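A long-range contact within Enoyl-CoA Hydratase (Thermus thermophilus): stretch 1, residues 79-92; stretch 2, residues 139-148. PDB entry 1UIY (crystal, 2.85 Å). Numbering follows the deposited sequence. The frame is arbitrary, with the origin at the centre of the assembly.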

# COMPACT_ATOMS: atom_id res chain seq x y z
N HIS A 79 1.21 2.27 27.50
CA HIS A 79 -0.10 2.88 27.66
C HIS A 79 -0.76 3.24 26.34
O HIS A 79 -1.94 2.95 26.13
CB HIS A 79 0.01 4.13 28.55
CG HIS A 79 0.20 3.81 30.00
ND1 HIS A 79 1.21 2.99 30.46
CD2 HIS A 79 -0.51 4.18 31.09
CE1 HIS A 79 1.11 2.87 31.77
NE2 HIS A 79 0.08 3.58 32.18
N SER A 80 -0.01 3.88 25.45
CA SER A 80 -0.54 4.26 24.15
C SER A 80 -1.14 3.02 23.51
O SER A 80 -2.23 3.07 22.93
CB SER A 80 0.56 4.82 23.26
OG SER A 80 1.00 6.06 23.75
N LEU A 81 -0.42 1.92 23.64
CA LEU A 81 -0.86 0.66 23.08
C LEU A 81 -2.20 0.22 23.65
O LEU A 81 -3.02 -0.36 22.95
CB LEU A 81 0.23 -0.40 23.31
CG LEU A 81 1.44 -0.18 22.39
CD1 LEU A 81 2.55 -1.16 22.72
CD2 LEU A 81 1.01 -0.35 20.94
N SER A 82 -2.43 0.51 24.93
CA SER A 82 -3.70 0.15 25.55
C SER A 82 -4.81 1.02 24.99
O SER A 82 -5.86 0.52 24.58
CB SER A 82 -3.63 0.33 27.06
OG SER A 82 -2.79 -0.64 27.66
N LEU A 83 -4.58 2.33 24.97
CA LEU A 83 -5.58 3.25 24.46
C LEU A 83 -5.87 2.93 22.99
O LEU A 83 -7.03 2.93 22.55
CB LEU A 83 -5.12 4.70 24.60
CG LEU A 83 -6.15 5.77 24.21
CD1 LEU A 83 -7.36 5.68 25.11
CD2 LEU A 83 -5.53 7.16 24.32
N MSE A 84 -4.82 2.63 22.22
CA MSE A 84 -5.00 2.31 20.82
C MSE A 84 -5.82 1.02 20.67
O MSE A 84 -6.59 0.87 19.71
CB MSE A 84 -3.65 2.18 20.11
CG MSE A 84 -3.04 0.80 20.16
SE MSE A 84 -3.05 -0.09 18.44
CE MSE A 84 -4.74 -0.99 18.56
N ARG A 85 -5.65 0.09 21.62
CA ARG A 85 -6.40 -1.16 21.61
C ARG A 85 -7.89 -0.88 21.75
O ARG A 85 -8.71 -1.65 21.28
CB ARG A 85 -5.98 -2.09 22.76
CG ARG A 85 -4.63 -2.79 22.57
CD ARG A 85 -4.49 -4.05 23.45
NE ARG A 85 -4.50 -3.73 24.88
CZ ARG A 85 -3.41 -3.50 25.61
NH1 ARG A 85 -2.21 -3.56 25.05
NH2 ARG A 85 -3.53 -3.18 26.90
N LEU A 86 -8.23 0.22 22.40
CA LEU A 86 -9.63 0.57 22.57
C LEU A 86 -10.20 1.09 21.25
O LEU A 86 -11.17 0.54 20.72
CB LEU A 86 -9.79 1.64 23.64
CG LEU A 86 -11.18 2.26 23.79
CD1 LEU A 86 -12.25 1.19 24.01
CD2 LEU A 86 -11.14 3.22 24.94
N PHE A 87 -9.59 2.15 20.73
CA PHE A 87 -10.01 2.73 19.46
C PHE A 87 -10.18 1.62 18.43
O PHE A 87 -11.23 1.47 17.81
CB PHE A 87 -8.96 3.71 18.96
CG PHE A 87 -9.08 5.08 19.54
CD1 PHE A 87 -9.51 6.13 18.74
CD2 PHE A 87 -8.78 5.31 20.87
CE1 PHE A 87 -9.64 7.42 19.28
CE2 PHE A 87 -8.90 6.59 21.42
CZ PHE A 87 -9.34 7.65 20.62
N HIS A 88 -9.13 0.83 18.26
CA HIS A 88 -9.18 -0.25 17.29
C HIS A 88 -10.34 -1.19 17.55
O HIS A 88 -11.11 -1.50 16.64
CB HIS A 88 -7.88 -1.02 17.30
CG HIS A 88 -7.81 -2.09 16.27
ND1 HIS A 88 -8.31 -3.36 16.47
CD2 HIS A 88 -7.29 -2.09 15.01
CE1 HIS A 88 -8.10 -4.09 15.39
NE2 HIS A 88 -7.48 -3.34 14.49
N ARG A 89 -10.47 -1.64 18.79
CA ARG A 89 -11.55 -2.55 19.13
C ARG A 89 -12.91 -1.99 18.73
O ARG A 89 -13.77 -2.73 18.24
CB ARG A 89 -11.55 -2.85 20.63
CG ARG A 89 -12.70 -3.70 21.10
CD ARG A 89 -12.88 -4.96 20.27
NE ARG A 89 -13.73 -5.91 20.96
CZ ARG A 89 -14.31 -6.98 20.41
NH1 ARG A 89 -14.13 -7.26 19.12
NH2 ARG A 89 -15.07 -7.77 21.16
N VAL A 90 -13.10 -0.69 18.92
CA VAL A 90 -14.35 -0.04 18.58
C VAL A 90 -14.52 0.08 17.07
O VAL A 90 -15.54 -0.30 16.51
CB VAL A 90 -14.43 1.37 19.21
CG1 VAL A 90 -15.80 1.99 18.99
CG2 VAL A 90 -14.14 1.28 20.69
N TYR A 91 -13.49 0.60 16.41
CA TYR A 91 -13.53 0.77 14.96
C TYR A 91 -13.65 -0.58 14.26
O TYR A 91 -14.22 -0.70 13.18
CB TYR A 91 -12.25 1.49 14.50
CG TYR A 91 -12.32 2.09 13.11
CD1 TYR A 91 -11.64 1.50 12.03
CD2 TYR A 91 -13.07 3.23 12.87
CE1 TYR A 91 -11.71 2.05 10.75
CE2 TYR A 91 -13.14 3.79 11.59
CZ TYR A 91 -12.47 3.19 10.54
OH TYR A 91 -12.58 3.73 9.29
N THR A 92 -13.14 -1.61 14.90
CA THR A 92 -13.12 -2.95 14.35
C THR A 92 -14.29 -3.83 14.77
O THR A 92 -14.50 -4.90 14.21
CB THR A 92 -11.78 -3.62 14.74
OG1 THR A 92 -10.77 -3.15 13.85
CG2 THR A 92 -11.86 -5.12 14.70
N ALA A 139 -2.96 11.66 17.32
CA ALA A 139 -2.43 10.59 16.49
C ALA A 139 -3.39 9.43 16.25
O ALA A 139 -3.71 9.10 15.11
CB ALA A 139 -1.11 10.07 17.08
N LEU A 140 -3.85 8.80 17.33
CA LEU A 140 -4.78 7.67 17.21
C LEU A 140 -6.03 8.01 16.40
O LEU A 140 -6.60 7.15 15.75
CB LEU A 140 -5.18 7.16 18.59
CG LEU A 140 -4.10 6.37 19.33
CD1 LEU A 140 -4.55 6.05 20.74
CD2 LEU A 140 -3.82 5.09 18.57
N VAL A 141 -6.45 9.26 16.45
CA VAL A 141 -7.64 9.66 15.73
C VAL A 141 -7.35 9.84 14.26
O VAL A 141 -8.16 9.47 13.41
CB VAL A 141 -8.19 10.98 16.28
CG1 VAL A 141 -9.63 11.15 15.83
CG2 VAL A 141 -8.08 11.00 17.81
N SER A 142 -6.19 10.41 13.96
CA SER A 142 -5.78 10.66 12.59
C SER A 142 -6.05 9.47 11.69
O SER A 142 -6.52 9.61 10.56
CB SER A 142 -4.28 10.95 12.56
OG SER A 142 -3.93 11.80 13.63
N VAL A 143 -5.76 8.28 12.22
CA VAL A 143 -5.94 7.03 11.51
C VAL A 143 -7.33 6.93 10.91
O VAL A 143 -7.49 6.63 9.74
CB VAL A 143 -5.70 5.84 12.45
CG1 VAL A 143 -5.88 4.53 11.70
CG2 VAL A 143 -4.30 5.93 13.03
N ILE A 144 -8.34 7.19 11.73
CA ILE A 144 -9.72 7.10 11.28
C ILE A 144 -10.14 8.33 10.48
O ILE A 144 -10.79 8.22 9.44
CB ILE A 144 -10.67 6.95 12.49
CG1 ILE A 144 -10.46 5.58 13.13
CG2 ILE A 144 -12.11 7.09 12.08
CD1 ILE A 144 -11.13 5.47 14.50
N LEU A 145 -9.74 9.50 10.97
CA LEU A 145 -10.11 10.76 10.35
C LEU A 145 -9.77 10.92 8.86
O LEU A 145 -10.59 11.42 8.10
CB LEU A 145 -9.51 11.92 11.18
CG LEU A 145 -10.13 13.32 11.03
CD1 LEU A 145 -11.65 13.31 11.21
CD2 LEU A 145 -9.48 14.23 12.06
N VAL A 146 -8.59 10.49 8.44
CA VAL A 146 -8.23 10.61 7.02
C VAL A 146 -9.24 9.87 6.17
O VAL A 146 -9.41 10.18 4.99
CB VAL A 146 -6.84 10.03 6.71
CG1 VAL A 146 -5.77 10.94 7.25
CG2 VAL A 146 -6.70 8.64 7.29
N ARG A 147 -9.91 8.88 6.75
CA ARG A 147 -10.92 8.11 6.03
C ARG A 147 -12.31 8.73 6.15
O ARG A 147 -13.20 8.46 5.34
CB ARG A 147 -10.98 6.67 6.56
CG ARG A 147 -9.76 5.84 6.29
CD ARG A 147 -9.96 4.41 6.72
NE ARG A 147 -8.79 3.60 6.38
CZ ARG A 147 -8.75 2.27 6.39
NH1 ARG A 147 -9.82 1.56 6.72
NH2 ARG A 147 -7.62 1.65 6.06
N ALA A 148 -12.50 9.58 7.15
CA ALA A 148 -13.80 10.20 7.37
C ALA A 148 -14.02 11.53 6.68
O ALA A 148 -15.13 11.84 6.27
CB ALA A 148 -14.03 10.36 8.86

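Two helical segments of one chain, residues 79-92 and 139-148, pack side by side and run in nearly the same direction: the angle between their N-to-C directions is 23°, and their axes approach to 10.6 Å. Backbone hydrogen bonds of the i to i+4 type hold each helix, as in Met 84 N to Ser 80 O (2.7 Å), Tyr 91 N to Phe 87 O (2.8 Å) and Leu 145 N to Val 141 O (2.9 Å). The backbones lie closest near the start of the second stretch, where the CA atoms of Met 84 and Leu 140 are 6.5 Å apart; further along, the CA atoms of Tyr 91 and Ile 144 are 8.3 Å apart, and their side chains meet across the wider gap. No hydrogen bond crosses between the helices, so the contact, which buries 429 Å² summed over both sides, rests mainly on apolar packing.

Leu 140 is the centre of the narrow end. Its CA-to-CB bond points toward the first helix, and its side chain (chi1 m, chi2 t) sits as a knob in a hole formed by Ser 80, Leu 83, Met 84 and Phe 87, residues spaced so that successive turns present them on one side of the helix. Leu 140 CD1 lies 3.8 Å from Leu 83 CG and also 4.0 Å from Met 84 CB; Leu 140 CD2 comes closer to Met 84 CB, at 3.3 Å, a tight approach. Met 84, a selenomethionine, makes that contact near its backbone, and the end of its side chain leads away. Ser 80 contributes its backbone, with its O 4.4 Å from Leu 140 CD1, while its OG is hydrogen-bonded elsewhere in the structure.

Phe 87 spans two residues of the second helix. Leu 140 CB lies over one face of its ring, and Phe 87 CE1 comes within 4.2 Å of Val 141 CG2, which approaches the ring obliquely.

One turn on, the CA-to-CB bonds of Tyr 91 and Ile 144 each point toward the opposing helix. Ile 144 CG1 sits 3.8 Å from the centroid of the Tyr 91 ring, 23° off the ring normal, a CH-pi contact over the face; Ile 144 CD1 comes within 3.4 Å of Tyr 91 CD2. Beyond them the extended side chain of Arg 147 passes the phenol end of the ring, its CD 3.7 Å from Tyr 91 OH. The Arg 147 NH1 atom lies at the ring edge, near its plane, and is hydrogen-bonded elsewhere in the structure; the closest atom of the arginine to the tyrosine is its aliphatic CD.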